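Local atomic coordinates of CysQ, sulfite synthesis pathway protein (PDB entry 3B8B), a protein that probably removes the 3'-phosphate of adenosine 3',5'-bisphosphate to give AMP, as a magnesium-dependent phosphatase of the inositol monophosphatase superfamily. Residues A[99-104]-A[273-278]; A[263-266]-A[271-274]. One frame throughout, in Å; residues are numbered along the deposited sequence.

Overall arrangement
Both interactions involve the connection between strand 261-265 and strand 280-288, and they share R273 and Y274. Interaction 2 (263-266 with 271-274) holds the middle of this loop, residues 271-274, back against the strand it has just left, across a gap of only four residues. Interaction 1 (99-104 with 273-278) brings its later part against strand 100-108 of the six-stranded mixed sheet, 169 residues away in the chain. Their centres lie about 13 Å apart, with helix 246-258 touching side chains of both. The predicted magnesium site is close by: the side chain of I103 is about 7 Å from that of D105, and that of L272 about 9 Å from that of D248.

Interaction 1 of 2, residues A[99-104]-A[273-278]; sequences DTLWIV and RYNKED. With SO4 (sulfate ion), chain G.
L101 meets N275 with both of its methyls. CD1 lies 3.7 Å from N275 OD1, and CD2 packs more loosely on N275 CB, the two side chains slanting past one another. With CG between the backbone N and the carbonyl carbon (chi1 73°), the leucine turns both methyls to N275. N275 suits a border between core and surface: its CB and CG rest on the leucine, while OD1 accepts a hydrogen bond from R95. Its backbone has positive phi (59°), a conformation asparagine tolerates well. The contact joins the loop before strand 280-288 to strand 100-108 of the large mixed sheet of the inositol monophosphatase fold, the strand that carries the predicted magnesium ligand D105. Two residues along, I103 reaches the loop with its CD1, 3.8 Å from Y274 CB and 4.1 Å from N275 N. The extended outer arm (chi2 -173°) carries this methyl out to the loop, where a buried, unbranched tip can lie against the tyrosine's aliphatic carbon. Y274 sends its hydroxyl to H253 and T249 of helix 246-258, which also contacts I103 through E246 and W247. E246 further accepts a hydrogen bond from N275 N and forms a salt bridge with K276 NZ.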
ATOM      1  N   ASP A  99      12.095 -17.183  -1.708  1.00 25.96           N
ATOM      2  CA  ASP A  99      12.730 -16.265  -0.759  1.00 25.66           C
ATOM      3  C   ASP A  99      12.466 -14.799  -1.114  1.00 24.16           C
ATOM      4  O   ASP A  99      12.431 -13.944  -0.226  1.00 24.51           O
ATOM      5  CB  ASP A  99      14.225 -16.477  -0.708  1.00 26.62           C
ATOM      6  CG  ASP A  99      14.604 -17.872  -0.222  1.00 30.72           C
ATOM      7  OD1 ASP A  99      13.919 -18.411   0.686  1.00 35.56           O
ATOM      8  OD2 ASP A  99      15.591 -18.405  -0.763  1.00 36.80           O
ATOM      9  N   THR A 100      12.304 -14.523  -2.406  1.00 21.90           N
ATOM     10  CA  THR A 100      11.996 -13.175  -2.880  1.00 22.06           C
ATOM     11  C   THR A 100      10.800 -13.272  -3.806  1.00 21.40           C
ATOM     12  O   THR A 100      10.754 -14.127  -4.709  1.00 21.11           O
ATOM     13  CB  THR A 100      13.167 -12.500  -3.613  1.00 22.62           C
ATOM     14  OG1 THR A 100      14.347 -12.585  -2.806  1.00 24.09           O
ATOM     15  CG2 THR A 100      12.848 -11.031  -3.941  1.00 22.04           C
ATOM     16  N   LEU A 101       9.804 -12.433  -3.543  1.00 20.11           N
ATOM     17  CA  LEU A 101       8.561 -12.470  -4.298  1.00 19.50           C
ATOM     18  C   LEU A 101       7.879 -11.118  -4.286  1.00 19.57           C
ATOM     19  O   LEU A 101       8.087 -10.310  -3.375  1.00 19.49           O
ATOM     20  CB  LEU A 101       7.606 -13.535  -3.746  1.00 20.00           C
ATOM     21  CG  LEU A 101       6.928 -13.231  -2.400  1.00 20.07           C
ATOM     22  CD1 LEU A 101       5.701 -14.145  -2.178  1.00 22.57           C
ATOM     23  CD2 LEU A 101       7.920 -13.386  -1.266  1.00 21.80           C
ATOM     24  N   TRP A 102       7.049 -10.891  -5.301  1.00 18.57           N
ATOM     25  CA  TRP A 102       6.155  -9.751  -5.319  1.00 18.49           C
ATOM     26  C   TRP A 102       4.877 -10.139  -4.582  1.00 18.86           C
ATOM     27  O   TRP A 102       4.350 -11.234  -4.769  1.00 19.67           O
ATOM     28  CB  TRP A 102       5.778  -9.368  -6.742  1.00 18.41           C
ATOM     29  CG  TRP A 102       6.932  -8.932  -7.585  1.00 17.34           C
ATOM     30  CD1 TRP A 102       7.566  -9.646  -8.570  1.00 18.72           C
ATOM     31  CD2 TRP A 102       7.580  -7.653  -7.540  1.00 16.48           C
ATOM     32  NE1 TRP A 102       8.571  -8.890  -9.127  1.00 18.87           N
ATOM     33  CE2 TRP A 102       8.619  -7.672  -8.509  1.00 17.56           C
ATOM     34  CE3 TRP A 102       7.389  -6.488  -6.778  1.00 17.85           C
ATOM     35  CZ2 TRP A 102       9.441  -6.560  -8.742  1.00 16.96           C
ATOM     36  CZ3 TRP A 102       8.240  -5.396  -6.992  1.00 18.49           C
ATOM     37  CH2 TRP A 102       9.231  -5.437  -7.968  1.00 18.46           C
ATOM     38  N   ILE A 103       4.382  -9.228  -3.752  1.00 18.60           N
ATOM     39  CA  ILE A 103       3.089  -9.383  -3.085  1.00 18.87           C
ATOM     40  C   ILE A 103       2.239  -8.174  -3.472  1.00 18.21           C
ATOM     41  O   ILE A 103       2.608  -7.009  -3.189  1.00 18.90           O
ATOM     42  CB  ILE A 103       3.208  -9.522  -1.558  1.00 19.03           C
ATOM     43  CG1 ILE A 103       4.150 -10.674  -1.206  1.00 20.25           C
ATOM     44  CG2 ILE A 103       1.806  -9.789  -0.948  1.00 19.03           C
ATOM     45  CD1 ILE A 103       4.212 -11.021   0.286  1.00 20.30           C
ATOM     46  N   VAL A 104       1.123  -8.466  -4.140  1.00 19.33           N
ATOM     47  CA  VAL A 104       0.356  -7.449  -4.881  1.00 19.19           C
ATOM     48  C   VAL A 104      -1.132  -7.459  -4.569  1.00 17.87           C
ATOM     49  O   VAL A 104      -1.740  -8.521  -4.514  1.00 18.69           O
ATOM     50  CB  VAL A 104       0.518  -7.712  -6.392  1.00 19.88           C
ATOM     51  CG1 VAL A 104      -0.392  -6.790  -7.225  1.00 22.82           C
ATOM     52  CG2 VAL A 104       2.005  -7.552  -6.801  1.00 19.54           C
ATOM     53  N   ARG A 273       5.171 -10.087   9.301  1.00 19.20           N
ATOM     54  CA  ARG A 273       6.003 -10.949   8.445  1.00 20.69           C
ATOM     55  C   ARG A 273       5.185 -11.414   7.257  1.00 20.54           C
ATOM     56  O   ARG A 273       3.961 -11.463   7.319  1.00 20.26           O
ATOM     57  CB  ARG A 273       6.494 -12.175   9.227  1.00 21.89           C
ATOM     58  CG  ARG A 273       7.272 -11.863  10.487  1.00 25.85           C
ATOM     59  CD  ARG A 273       8.332 -10.806  10.237  1.00 32.35           C
ATOM     60  NE  ARG A 273       9.281 -10.640  11.340  1.00 33.53           N
ATOM     61  CZ  ARG A 273      10.331  -9.816  11.276  1.00 37.07           C
ATOM     62  NH1 ARG A 273      10.559  -9.100  10.175  1.00 34.69           N
ATOM     63  NH2 ARG A 273      11.170  -9.719  12.311  1.00 37.87           N
ATOM     64  N   TYR A 274       5.872 -11.789   6.177  1.00 19.50           N
ATOM     65  CA  TYR A 274       5.213 -12.056   4.907  1.00 18.97           C
ATOM     66  C   TYR A 274       5.572 -13.413   4.314  1.00 19.20           C
ATOM     67  O   TYR A 274       6.505 -14.098   4.781  1.00 19.12           O
ATOM     68  CB  TYR A 274       5.494 -10.925   3.914  1.00 18.56           C
ATOM     69  CG  TYR A 274       4.953  -9.607   4.422  1.00 18.81           C
ATOM     70  CD1 TYR A 274       5.694  -8.809   5.287  1.00 18.57           C
ATOM     71  CD2 TYR A 274       3.655  -9.196   4.109  1.00 17.92           C
ATOM     72  CE1 TYR A 274       5.166  -7.607   5.812  1.00 19.46           C
ATOM     73  CE2 TYR A 274       3.136  -8.019   4.619  1.00 17.94           C
ATOM     74  CZ  TYR A 274       3.878  -7.231   5.479  1.00 17.71           C
ATOM     75  OH  TYR A 274       3.312  -6.055   5.972  1.00 18.60           O
ATOM     76  N   ASN A 275       4.778 -13.795   3.314  1.00 19.45           N
ATOM     77  CA  ASN A 275       4.818 -15.099   2.677  1.00 19.72           C
ATOM     78  C   ASN A 275       4.570 -16.203   3.696  1.00 19.73           C
ATOM     79  O   ASN A 275       5.167 -17.282   3.645  1.00 20.23           O
ATOM     80  CB  ASN A 275       6.122 -15.334   1.918  1.00 19.90           C
ATOM     81  CG  ASN A 275       5.988 -16.461   0.887  1.00 20.61           C
ATOM     82  OD1 ASN A 275       4.894 -16.702   0.380  1.00 22.68           O
ATOM     83  ND2 ASN A 275       7.093 -17.105   0.554  1.00 20.10           N
ATOM     84  N   LYS A 276       3.658 -15.914   4.617  1.00 19.67           N
ATOM     85  CA  LYS A 276       3.306 -16.854   5.680  1.00 20.59           C
ATOM     86  C   LYS A 276       2.397 -17.949   5.139  1.00 22.19           C
ATOM     87  O   LYS A 276       1.817 -17.803   4.067  1.00 22.80           O
ATOM     88  CB  LYS A 276       2.582 -16.114   6.807  1.00 20.25           C
ATOM     89  CG  LYS A 276       3.345 -14.933   7.407  1.00 20.47           C
ATOM     90  CD  LYS A 276       2.675 -14.419   8.678  1.00 19.43           C
ATOM     91  CE  LYS A 276       1.171 -14.249   8.530  1.00 21.30           C
ATOM     92  NZ  LYS A 276       0.787 -13.287   7.409  1.00 19.91           N
ATOM     93  N   GLU A 277       2.224 -19.024   5.915  1.00 23.82           N
ATOM     94  CA  GLU A 277       1.301 -20.077   5.527  1.00 25.45           C
ATOM     95  C   GLU A 277      -0.108 -19.530   5.373  1.00 24.25           C
ATOM     96  O   GLU A 277      -0.789 -19.825   4.377  1.00 25.06           O
ATOM     97  CB  GLU A 277       1.327 -21.243   6.516  1.00 25.78           C
ATOM     98  CG  GLU A 277       0.428 -22.367   6.068  1.00 28.10           C
ATOM     99  CD  GLU A 277       0.774 -23.676   6.712  1.00 30.33           C
ATOM    100  OE1 GLU A 277       1.298 -23.655   7.862  1.00 35.64           O
ATOM    101  OE2 GLU A 277       0.517 -24.710   6.049  1.00 35.42           O
ATOM    102  N   ASP A 278      -0.518 -18.697   6.321  1.00 23.04           N
ATOM    103  CA  ASP A 278      -1.788 -18.015   6.254  1.00 23.10           C
ATOM    104  C   ASP A 278      -1.530 -16.562   5.873  1.00 22.03           C
ATOM    105  O   ASP A 278      -0.836 -15.829   6.605  1.00 20.93           O
ATOM    106  CB  ASP A 278      -2.507 -18.060   7.595  1.00 23.29           C
ATOM    107  CG  ASP A 278      -3.968 -17.631   7.497  1.00 26.47           C
ATOM    108  OD1 ASP A 278      -4.346 -16.746   6.706  1.00 25.32           O
ATOM    109  OD2 ASP A 278      -4.784 -18.220   8.243  1.00 31.59           O
TER
HETATM  110  S   SO4 G 274       4.281 -19.217   8.862  1.00 67.90           S
HETATM  111  O1  SO4 G 274       3.317 -18.594   9.778  1.00 68.86           O
HETATM  112  O2  SO4 G 274       5.324 -18.256   8.480  1.00 69.50           O
HETATM  113  O3  SO4 G 274       3.601 -19.660   7.659  1.00 67.52           O
HETATM  114  O4  SO4 G 274       4.890 -20.379   9.518  1.00 69.97           O

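Interaction 2 of 2, residues A[263-266]-A[271-274]; sequences VYQA and PLRY
L272 N donates to V263 O over 2.9 Å, in the carbonyl plane, and this bond accompanies a single beta bridge between Y264 and P271, whose CA atoms are 4.0 Å apart. The same carbonyl oxygen takes a CA-H...O contact from P271 CA at 3.2 Å. Proline suits this place because the bridge asks nothing of its missing N-H. Beside the backbone pair, V263 CG1 meets L272 CD1 at 3.5 Å, two branched apolar side chains crossing within the buried part of the contact. The bridge closes a short turn-back of the chain after strand 261-265, which pairs antiparallel with strand 280-288 in the small curled sheet. Q265 adds a second bond: NE2 donates to P271 O at 3.0 Å, nearly straight at the hydrogen (178°), with the oxygen in the amide plane but the donor 45° out of the carbonyl plane. Its extended chain (chi2 179°) carries the amide across to P271 while CG lies 4.0 Å from L272 CD2. Shortening Q265 to an alanine removes the amide and would probably leave P271 O without this donor and L272 CD2 less covered. Further out, Q265 OE1 accepts from K268 NZ, L272 touches T249 and P282, and V263 packs on H253 and F284.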
ATOM      1  N   VAL A 263       5.741  -1.224  10.941  1.00 18.74           N
ATOM      2  CA  VAL A 263       4.408  -1.815  11.039  1.00 18.31           C
ATOM      3  C   VAL A 263       4.559  -3.050  11.954  1.00 18.31           C
ATOM      4  O   VAL A 263       4.988  -4.137  11.522  1.00 18.04           O
ATOM      5  CB  VAL A 263       3.811  -2.208   9.673  1.00 18.53           C
ATOM      6  CG1 VAL A 263       2.382  -2.749   9.848  1.00 19.67           C
ATOM      7  CG2 VAL A 263       3.832  -1.008   8.716  1.00 19.23           C
ATOM      8  N   TYR A 264       4.232  -2.853  13.222  1.00 17.65           N
ATOM      9  CA  TYR A 264       4.393  -3.887  14.251  1.00 18.64           C
ATOM     10  C   TYR A 264       3.177  -4.798  14.313  1.00 18.89           C
ATOM     11  O   TYR A 264       2.026  -4.338  14.135  1.00 19.50           O
ATOM     12  CB  TYR A 264       4.581  -3.237  15.636  1.00 19.66           C
ATOM     13  CG  TYR A 264       5.874  -2.480  15.753  1.00 18.47           C
ATOM     14  CD1 TYR A 264       7.074  -3.157  15.934  1.00 21.01           C
ATOM     15  CD2 TYR A 264       5.915  -1.088  15.634  1.00 20.11           C
ATOM     16  CE1 TYR A 264       8.268  -2.475  16.009  1.00 22.49           C
ATOM     17  CE2 TYR A 264       7.114  -0.400  15.713  1.00 19.82           C
ATOM     18  CZ  TYR A 264       8.269  -1.080  15.901  1.00 21.65           C
ATOM     19  OH  TYR A 264       9.490  -0.435  15.974  1.00 22.95           O
ATOM     20  N   GLN A 265       3.416  -6.065  14.624  1.00 18.45           N
ATOM     21  CA  GLN A 265       2.356  -6.935  15.116  1.00 18.93           C
ATOM     22  C   GLN A 265       1.896  -6.345  16.453  1.00 19.11           C
ATOM     23  O   GLN A 265       2.693  -6.152  17.370  1.00 19.85           O
ATOM     24  CB  GLN A 265       2.857  -8.361  15.274  1.00 19.10           C
ATOM     25  CG  GLN A 265       3.255  -9.030  13.963  1.00 19.35           C
ATOM     26  CD  GLN A 265       3.777 -10.431  14.198  1.00 20.30           C
ATOM     27  OE1 GLN A 265       3.102 -11.255  14.857  1.00 20.63           O
ATOM     28  NE2 GLN A 265       4.991 -10.722  13.710  1.00 19.27           N
ATOM     29  N   ALA A 266       0.620  -6.034  16.549  1.00 19.50           N
ATOM     30  CA  ALA A 266       0.095  -5.391  17.760  1.00 20.82           C
ATOM     31  C   ALA A 266       0.306  -6.304  18.953  1.00 21.24           C
ATOM     32  O   ALA A 266      -0.029  -7.493  18.917  1.00 21.54           O
ATOM     33  CB  ALA A 266      -1.372  -5.021  17.593  1.00 21.84           C
ATOM     34  N   PRO A 271       7.909  -6.847  13.631  1.00 19.74           N
ATOM     35  CA  PRO A 271       7.072  -6.377  12.531  1.00 19.21           C
ATOM     36  C   PRO A 271       6.188  -7.472  11.930  1.00 19.07           C
ATOM     37  O   PRO A 271       6.443  -8.676  12.135  1.00 18.26           O
ATOM     38  CB  PRO A 271       8.076  -5.891  11.484  1.00 20.37           C
ATOM     39  CG  PRO A 271       9.351  -5.753  12.209  1.00 22.38           C
ATOM     40  CD  PRO A 271       9.345  -6.723  13.310  1.00 21.13           C
ATOM     41  N   LEU A 272       5.161  -7.056  11.183  1.00 18.93           N
ATOM     42  CA  LEU A 272       4.428  -8.027  10.353  1.00 19.53           C
ATOM     43  C   LEU A 272       5.417  -8.791   9.474  1.00 19.48           C
ATOM     44  O   LEU A 272       6.381  -8.203   8.976  1.00 18.66           O
ATOM     45  CB  LEU A 272       3.444  -7.332   9.450  1.00 19.16           C
ATOM     46  CG  LEU A 272       2.182  -6.701  10.034  1.00 18.78           C
ATOM     47  CD1 LEU A 272       1.359  -6.008   8.895  1.00 19.20           C
ATOM     48  CD2 LEU A 272       1.352  -7.736  10.749  1.00 19.53           C
ATOM     49  N   ARG A 273       5.171 -10.087   9.301  1.00 19.20           N
ATOM     50  CA  ARG A 273       6.003 -10.949   8.445  1.00 20.69           C
ATOM     51  C   ARG A 273       5.185 -11.414   7.257  1.00 20.54           C
ATOM     52  O   ARG A 273       3.961 -11.463   7.319  1.00 20.26           O
ATOM     53  CB  ARG A 273       6.494 -12.175   9.227  1.00 21.89           C
ATOM     54  CG  ARG A 273       7.272 -11.863  10.487  1.00 25.85           C
ATOM     55  CD  ARG A 273       8.332 -10.806  10.237  1.00 32.35           C
ATOM     56  NE  ARG A 273       9.281 -10.640  11.340  1.00 33.53           N
ATOM     57  CZ  ARG A 273      10.331  -9.816  11.276  1.00 37.07           C
ATOM     58  NH1 ARG A 273      10.559  -9.100  10.175  1.00 34.69           N
ATOM     59  NH2 ARG A 273      11.170  -9.719  12.311  1.00 37.87           N
ATOM     60  N   TYR A 274       5.872 -11.789   6.177  1.00 19.50           N
ATOM     61  CA  TYR A 274       5.213 -12.056   4.907  1.00 18.97           C
ATOM     62  C   TYR A 274       5.572 -13.413   4.314  1.00 19.20           C
ATOM     63  O   TYR A 274       6.505 -14.098   4.781  1.00 19.12           O
ATOM     64  CB  TYR A 274       5.494 -10.925   3.914  1.00 18.56           C
ATOM     65  CG  TYR A 274       4.953  -9.607   4.422  1.00 18.81           C
ATOM     66  CD1 TYR A 274       5.694  -8.809   5.287  1.00 18.57           C
ATOM     67  CD2 TYR A 274       3.655  -9.196   4.109  1.00 17.92           C
ATOM     68  CE1 TYR A 274       5.166  -7.607   5.812  1.00 19.46           C
ATOM     69  CE2 TYR A 274       3.136  -8.019   4.619  1.00 17.94           C
ATOM     70  CZ  TYR A 274       3.878  -7.231   5.479  1.00 17.71           C
ATOM     71  OH  TYR A 274       3.312  -6.055   5.972  1.00 18.60           O
TER